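Local coordinates for FrpC operon protein (Neisseria meningitidis, PDB 5EDF) that probably binds the iron-regulated RTX protein FrpC and may take part in adhesion, although its exact function remains unknown, at residues Gln81-Lys84 with Ala85-Gln89; Thr112-Gly115 with Glu116-Thr120; Ser128-Pro131 with Glu132-Ala135. One frame throughout, in Å; residues are numbered along the deposited sequence.

Contact 1: Gln81-Lys84 with Ala85-Gln89; sequences QQNK and AHFIQ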
loop_
_atom_site.group_PDB
_atom_site.type_symbol
_atom_site.label_atom_id
_atom_site.label_comp_id
_atom_site.label_asym_id
_atom_site.label_seq_id
_atom_site.Cartn_x
_atom_site.Cartn_y
_atom_site.Cartn_z
ATOM N N GLN A 81 -4.549 -19.123 -6.820
ATOM C CA GLN A 81 -5.704 -20.001 -6.671
ATOM C C GLN A 81 -6.162 -20.184 -5.238
ATOM O O GLN A 81 -7.314 -20.566 -5.026
ATOM C CB GLN A 81 -5.477 -21.322 -7.393
ATOM C CG GLN A 81 -5.506 -21.187 -8.895
ATOM C CD GLN A 81 -6.821 -20.630 -9.455
ATOM O OE1 GLN A 81 -7.888 -21.311 -9.343
ATOM N NE2 GLN A 81 -6.761 -19.416 -10.073
ATOM N N GLN A 82 -5.284 -19.940 -4.277
ATOM C CA GLN A 82 -5.659 -20.070 -2.857
ATOM C C GLN A 82 -6.438 -18.858 -2.375
ATOM O O GLN A 82 -7.381 -19.006 -1.600
ATOM C CB GLN A 82 -4.414 -20.294 -1.997
ATOM C CG GLN A 82 -3.713 -21.629 -2.197
ATOM C CD GLN A 82 -2.939 -21.738 -3.511
ATOM O OE1 GLN A 82 -2.141 -20.857 -3.859
ATOM N NE2 GLN A 82 -3.166 -22.833 -4.241
ATOM N N ASN A 83 -6.106 -17.659 -2.837
ATOM C CA ASN A 83 -6.731 -16.446 -2.342
ATOM C C ASN A 83 -7.739 -15.827 -3.318
ATOM O O ASN A 83 -8.315 -14.750 -3.018
ATOM C CB ASN A 83 -5.652 -15.411 -1.955
ATOM C CG ASN A 83 -4.897 -14.873 -3.176
ATOM O OD1 ASN A 83 -5.463 -14.805 -4.266
ATOM N ND2 ASN A 83 -3.642 -14.424 -2.981
ATOM N N LYS A 84 -7.974 -16.456 -4.465
ATOM C CA LYS A 84 -8.776 -15.811 -5.505
ATOM C C LYS A 84 -10.162 -15.318 -5.047
ATOM O O LYS A 84 -10.636 -14.306 -5.554
ATOM C CB LYS A 84 -8.929 -16.699 -6.741
ATOM C CG LYS A 84 -9.610 -18.018 -6.528
ATOM C CD LYS A 84 -9.863 -18.778 -7.870
ATOM C CE LYS A 84 -10.993 -18.151 -8.743
ATOM N NZ LYS A 84 -11.322 -18.943 -10.025
ATOM N N ALA A 85 -10.841 -16.055 -4.164
ATOM C CA ALA A 85 -12.169 -15.625 -3.750
ATOM C C ALA A 85 -12.155 -14.256 -3.090
ATOM O O ALA A 85 -13.129 -13.507 -3.202
ATOM C CB ALA A 85 -12.801 -16.651 -2.833
ATOM N N HIS A 86 -11.037 -13.915 -2.449
ATOM C CA HIS A 86 -10.890 -12.592 -1.846
ATOM C C HIS A 86 -10.819 -11.512 -2.915
ATOM O O HIS A 86 -11.411 -10.424 -2.773
ATOM C CB HIS A 86 -9.698 -12.546 -0.914
ATOM C CG HIS A 86 -9.838 -13.470 0.249
ATOM N ND1 HIS A 86 -10.577 -13.137 1.368
ATOM C CD2 HIS A 86 -9.393 -14.736 0.457
ATOM C CE1 HIS A 86 -10.569 -14.157 2.213
ATOM N NE2 HIS A 86 -9.856 -15.137 1.688
ATOM N N PHE A 87 -10.080 -11.790 -4.001
ATOM C CA PHE A 87 -10.039 -10.877 -5.150
ATOM C C PHE A 87 -11.367 -10.758 -5.877
ATOM O O PHE A 87 -11.725 -9.667 -6.328
ATOM C CB PHE A 87 -8.941 -11.278 -6.131
ATOM C CG PHE A 87 -7.566 -10.895 -5.680
ATOM C CD1 PHE A 87 -7.097 -9.620 -5.930
ATOM C CD2 PHE A 87 -6.721 -11.780 -5.009
ATOM C CE1 PHE A 87 -5.824 -9.244 -5.548
ATOM C CE2 PHE A 87 -5.444 -11.385 -4.603
ATOM C CZ PHE A 87 -4.992 -10.155 -4.860
ATOM N N ILE A 88 -12.112 -11.854 -6.001
ATOM C CA ILE A 88 -13.413 -11.784 -6.661
ATOM C C ILE A 88 -14.363 -10.875 -5.874
ATOM O O ILE A 88 -15.061 -10.053 -6.450
ATOM C CB ILE A 88 -14.035 -13.180 -6.830
ATOM C CG1 ILE A 88 -13.256 -13.930 -7.903
ATOM C CG2 ILE A 88 -15.497 -13.071 -7.199
ATOM C CD1 ILE A 88 -13.492 -15.377 -7.942
ATOM N N GLN A 89 -14.399 -11.032 -4.558
ATOM C CA GLN A 89 -15.170 -10.140 -3.723
ATOM C C GLN A 89 -14.730 -8.676 -3.876
ATOM O O GLN A 89 -15.539 -7.759 -4.008
ATOM C CB GLN A 89 -15.111 -10.607 -2.270
ATOM C CG GLN A 89 -15.925 -9.748 -1.304
ATOM C CD GLN A 89 -17.399 -9.920 -1.493
ATOM O OE1 GLN A 89 -17.936 -11.002 -1.228
ATOM N NE2 GLN A 89 -18.078 -8.859 -1.951
HETATM O O HOH W 1 -10.051 -18.266 -2.508
#
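Asn83 and Lys84 both set CG between the backbone N and the carbonyl carbon, at chi1 68° and 61°, and from there their side chains reach Phe87 and Ile88, one helical turn on. Asn83 presents its side-chain amide oxygen to the rim of the Phe87 ring: OD1 lies 3.4 Å from Phe87 CD2, near the ring plane. Amide and ring planes are turned 53° from each other, so the pair is not stacked; the oxygen faces ring C-H groups, which may be weakly favourable, and it also has a hydrogen-bond partner close by in the chain. Behind it, Asn83 CG is 3.8 Å from Phe87 CE2. The amide nitrogen turns elsewhere, donating to Pro78 O and Glu77 OE1, two bonds that fix the rotation of the group.

Lys84 bends at chi3 and runs alongside Ile88, pointing the same way, with Lys84 CE 3.8 Å from Ile88 CD1. This apolar touch rests on one of two Ile88 conformers and is doubtful to that extent. The ammonium beyond it forms a salt bridge with Glu10.

The backbone tightens before it becomes regular. His86 N donates to Asn83 O at 2.9 Å, an i to i+3 bond, whereas Ile88 N meets Lys84 O at 2.9 Å, the alpha-helical i to i+4 bond. Asn83 O also lies in the plane of the His86 ring, at its edge, while His86 ND1 is hydrogen-bonded to Asp96 OD1. In the first turn a water accepts from Ala85 N at 2.9 Å and donates to Gln82 O at 2.9 Å.

The start of helix 84-93, reached by the loop after strand 73-77, lies against strand 61-70, where Tyr66 stacks on His86 and touches both Asn83 and Phe87.

Contact 2: Thr112-Gly115 with Glu116-Thr120; sequences TTMG and ERLLT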
loop_
_atom_site.group_PDB
_atom_site.type_symbol
_atom_site.label_atom_id
_atom_site.label_comp_id
_atom_site.label_asym_id
_atom_site.label_seq_id
_atom_site.Cartn_x
_atom_site.Cartn_y
_atom_site.Cartn_z
ATOM N N THR A 112 11.123 16.705 5.156
ATOM C CA THR A 112 12.203 16.207 6.014
ATOM C C THR A 112 12.093 16.743 7.446
ATOM O O THR A 112 12.826 16.304 8.330
ATOM C CB THR A 112 13.594 16.594 5.464
ATOM O OG1 THR A 112 13.640 18.010 5.226
ATOM C CG2 THR A 112 13.888 15.848 4.180
ATOM N N THR A 113 11.162 17.674 7.677
ATOM C CA THR A 113 10.935 18.228 9.014
ATOM C C THR A 113 9.508 17.989 9.533
ATOM O O THR A 113 9.009 18.716 10.360
ATOM C CB THR A 113 11.244 19.721 9.039
ATOM O OG1 THR A 113 10.376 20.396 8.126
ATOM C CG2 THR A 113 12.719 19.957 8.653
HETATM N N MSE A 114 8.857 16.944 9.047
HETATM C CA MSE A 114 7.531 16.625 9.545
HETATM C C MSE A 114 7.469 16.429 11.062
HETATM O O MSE A 114 6.554 16.870 11.735
HETATM C CB MSE A 114 6.963 15.397 8.861
HETATM C CG MSE A 114 5.596 15.054 9.376
HETATM SE SE MSE A 114 4.251 16.459 9.247
HETATM C CE MSE A 114 3.413 15.719 7.675
ATOM N N GLY A 115 8.441 15.735 11.621
ATOM C CA GLY A 115 8.406 15.511 13.052
ATOM C C GLY A 115 8.480 16.780 13.875
ATOM O O GLY A 115 7.781 16.928 14.876
ATOM N N GLU A 116 9.307 17.723 13.435
ATOM C CA GLU A 116 9.388 19.053 14.067
ATOM C C GLU A 116 8.033 19.738 14.038
ATOM O O GLU A 116 7.614 20.357 15.014
ATOM C CB GLU A 116 10.434 19.913 13.347
ATOM C CG GLU A 116 11.855 19.415 13.536
ATOM C CD GLU A 116 12.841 20.007 12.554
ATOM O OE1 GLU A 116 12.843 21.248 12.377
ATOM O OE2 GLU A 116 13.625 19.221 11.972
ATOM N N ARG A 117 7.338 19.620 12.907
ATOM C CA ARG A 117 6.037 20.241 12.757
ATOM C C ARG A 117 5.087 19.594 13.756
ATOM O O ARG A 117 4.335 20.268 14.471
ATOM C CB ARG A 117 5.522 20.076 11.331
ATOM C CG ARG A 117 4.110 20.609 11.036
ATOM C CD ARG A 117 3.695 20.277 9.576
ATOM N NE ARG A 117 2.259 20.462 9.324
ATOM C CZ ARG A 117 1.589 19.989 8.268
ATOM N NH1 ARG A 117 2.208 19.281 7.322
ATOM N NH2 ARG A 117 0.280 20.215 8.157
ATOM N N LEU A 118 5.102 18.271 13.824
ATOM C CA LEU A 118 4.237 17.563 14.766
ATOM C C LEU A 118 4.473 18.047 16.196
ATOM O O LEU A 118 3.515 18.274 16.918
ATOM C CB LEU A 118 4.464 16.058 14.694
ATOM C CG LEU A 118 3.983 15.344 13.458
ATOM C CD1 LEU A 118 4.332 13.869 13.469
ATOM C CD2 LEU A 118 2.461 15.511 13.282
ATOM N N LEU A 119 5.727 18.203 16.610
ATOM C CA LEU A 119 6.001 18.687 17.936
ATOM C C LEU A 119 5.402 20.078 18.179
ATOM O O LEU A 119 4.857 20.330 19.261
ATOM C CB LEU A 119 7.493 18.646 18.190
ATOM C CG LEU A 119 8.125 17.259 18.192
ATOM C CD1 LEU A 119 9.646 17.363 18.170
ATOM C CD2 LEU A 119 7.660 16.435 19.372
ATOM N N THR A 120 5.487 20.957 17.175
ATOM C CA THR A 120 4.938 22.315 17.328
ATOM C C THR A 120 3.417 22.266 17.508
ATOM O O THR A 120 2.841 23.155 18.123
ATOM C CB THR A 120 5.316 23.296 16.183
ATOM O OG1 THR A 120 4.648 22.964 14.958
ATOM C CG2 THR A 120 6.815 23.340 15.938
#
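The side chains of Met114 and Arg117 meet obliquely within the short helix 114-120, in van der Waals contact. Met114, a selenomethionine introduced into the protein, has CG anti to the backbone N (chi1 180°) and then bends at chi2 and chi3, which carries its SE to 3.9 Å from Arg117 CD. Its methyl CE reaches Arg117 NH1 at 3.8 Å, oblique to the guanidinium plane. Arg117 itself is extended, and its NE is held by Tyr121 OH. At the helix start the carboxylate of Glu116 crosses the Thr113 side chain, OE2 being 3.5 Å from Thr113 CG2. The apolar pair is Met114 SE with Leu118 CG, a looser contact at 4.4 Å.

Hydrogen bonding is chiefly backbone. Arg117 N donates to Thr113 O at 3.2 Å, Leu118 N to Met114 O at 2.9 Å and Leu119 N to Gly115 O at 3.0 Å, three successive i to i+4 bonds. At the other end Thr120 OG1 returns to a lone pair of Arg117 O.

Thr113 occupies the N-cap position without a side-chain capping bond. Leu118 packs on Tyr152 and Ile154, as in an amphipathic helix laid against a sheet, while Met114 lines the site of an azide, an ion probably from the crystallisation liquor, with Leu110, Ser111 and Ile162.

Contact 3: Ser128-Pro131 with Glu132-Ala135; sequences SAYP and EYEA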
loop_
_atom_site.group_PDB
_atom_site.type_symbol
_atom_site.label_atom_id
_atom_site.label_comp_id
_atom_site.label_asym_id
_atom_site.label_seq_id
_atom_site.Cartn_x
_atom_site.Cartn_y
_atom_site.Cartn_z
ATOM N N SER A 128 10.462 4.242 19.632
ATOM C CA SER A 128 10.215 3.489 18.409
ATOM C C SER A 128 10.877 2.135 18.464
ATOM O O SER A 128 12.032 2.003 18.910
ATOM C CB SER A 128 10.753 4.256 17.214
ATOM O OG SER A 128 10.620 3.474 16.037
ATOM N N ALA A 129 10.183 1.115 17.963
ATOM C CA ALA A 129 10.719 -0.224 17.885
ATOM C C ALA A 129 11.815 -0.374 16.819
ATOM O O ALA A 129 12.503 -1.382 16.797
ATOM C CB ALA A 129 9.594 -1.227 17.600
ATOM N N TYR A 130 11.946 0.598 15.921
ATOM C CA TYR A 130 12.901 0.594 14.806
ATOM C C TYR A 130 13.625 1.935 14.889
ATOM O O TYR A 130 12.969 2.977 14.845
ATOM C CB TYR A 130 12.175 0.512 13.453
ATOM C CG TYR A 130 11.329 -0.705 13.285
ATOM C CD1 TYR A 130 11.820 -1.830 12.626
ATOM C CD2 TYR A 130 10.026 -0.730 13.726
ATOM C CE1 TYR A 130 11.013 -2.938 12.446
ATOM C CE2 TYR A 130 9.261 -1.808 13.608
ATOM C CZ TYR A 130 9.734 -2.934 12.951
ATOM O OH TYR A 130 8.925 -4.034 12.802
ATOM N N PRO A 131 14.947 1.966 15.069
ATOM C CA PRO A 131 15.585 3.259 15.319
ATOM C C PRO A 131 15.487 4.255 14.157
ATOM O O PRO A 131 15.439 5.450 14.399
ATOM C CB PRO A 131 17.039 2.884 15.630
ATOM C CG PRO A 131 17.228 1.542 15.057
ATOM C CD PRO A 131 15.914 0.844 15.118
ATOM N N GLU A 132 15.422 3.737 12.930
ATOM C CA GLU A 132 15.213 4.562 11.729
ATOM C C GLU A 132 13.817 5.159 11.559
ATOM O O GLU A 132 13.625 5.987 10.685
ATOM C CB GLU A 132 15.602 3.758 10.479
ATOM C CG GLU A 132 14.621 2.672 9.967
ATOM C CD GLU A 132 14.650 1.320 10.708
ATOM O OE1 GLU A 132 15.307 1.181 11.763
ATOM O OE2 GLU A 132 13.965 0.381 10.225
ATOM N N TYR A 133 12.855 4.724 12.367
ATOM C CA TYR A 133 11.584 5.382 12.441
ATOM C C TYR A 133 11.486 6.201 13.699
ATOM O O TYR A 133 11.825 5.721 14.786
ATOM C CB TYR A 133 10.421 4.381 12.450
ATOM C CG TYR A 133 10.042 3.810 11.108
ATOM C CD1 TYR A 133 8.984 4.333 10.383
ATOM C CD2 TYR A 133 10.729 2.733 10.559
ATOM C CE1 TYR A 133 8.637 3.822 9.168
ATOM C CE2 TYR A 133 10.386 2.223 9.332
ATOM C CZ TYR A 133 9.332 2.776 8.636
ATOM O OH TYR A 133 8.972 2.248 7.391
ATOM N N GLU A 134 11.018 7.427 13.565
ATOM C CA GLU A 134 10.604 8.237 14.708
ATOM C C GLU A 134 9.134 7.968 14.936
ATOM O O GLU A 134 8.351 7.936 13.959
ATOM C CB GLU A 134 10.817 9.734 14.427
ATOM C CG GLU A 134 12.293 10.151 14.509
ATOM C CD GLU A 134 12.519 11.627 14.217
ATOM O OE1 GLU A 134 11.529 12.362 14.048
ATOM O OE2 GLU A 134 13.690 12.059 14.149
ATOM N N ALA A 135 8.721 7.755 16.166
ATOM C CA ALA A 135 7.351 7.487 16.539
ATOM C C ALA A 135 6.765 8.656 17.278
ATOM O O ALA A 135 7.443 9.295 18.103
ATOM C CB ALA A 135 7.241 6.231 17.383
HETATM O O HOH W 2 13.755 6.372 16.570
#
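The Tyr130 ring is approached obliquely by Tyr133 CD2 and by Glu132 OE2, and the Glu132 carboxylate stands almost upright to it, the two planes 84° apart. Neither approach is a stack. Between the two tyrosine side chains, Tyr130 CB packs 3.9 Å from Tyr133 CD2. Glu132 bends sharply at chi2 (-80°), folding its carboxylate back over the preceding residues, where OE1 comes 3.4 Å from Pro131 CD. Both tyrosine side chains also touch Val209 of helix 205-224.

The chain reverses here in a type I beta turn from Tyr130 to Tyr133. Its closing bond, Tyr133 N to Tyr130 O at 3.0 Å, enters 55° above the carbonyl plane. Ser128, near the start of the loop, reaches the carbonyls of both end residues. Its OG lies 2.8 Å from Tyr133 O and 2.7 Å from Tyr130 O, with a single proton for the two acceptors, and it also bonds with Gln205 NE2. Ser128 CB rests on Ala135 CB, while a water donates to Pro131 O at 2.9 Å and to Tyr133 O at 2.7 Å.

Tyr130 O and Tyr133 O stand just 3.0 Å apart, an arrangement that should be unfavourable electrostatically. The serine hydroxyl, the Tyr133 amide and the water supply polar hydrogens that would offset it, which suggests that the turn is stabilised by donors directed at these oxygens as well as by packing.

In the fold
All three contacts are local and partly buried. Contact 1 is the start of helix 84-93, and contact 2 takes in the whole of the short helix 114-120, whereas contact 3 is the turn between the edge strand 124-126 and strand 133-138 of the large antiparallel sheet. Contact 1 lies across the chain's centre from the other two, its centre about 41 Å from that of contact 2. Contacts 2 and 3 are neighbours, their nearest atoms about 5 Å apart without touching, and both border strand 150-155. Contact 2 has the most exposed residues and pairs routine helical bonds with apolar packing; contact 1 adds an amide at a ring edge, and contact 3 relies on bonds converging on carbonyl oxygens.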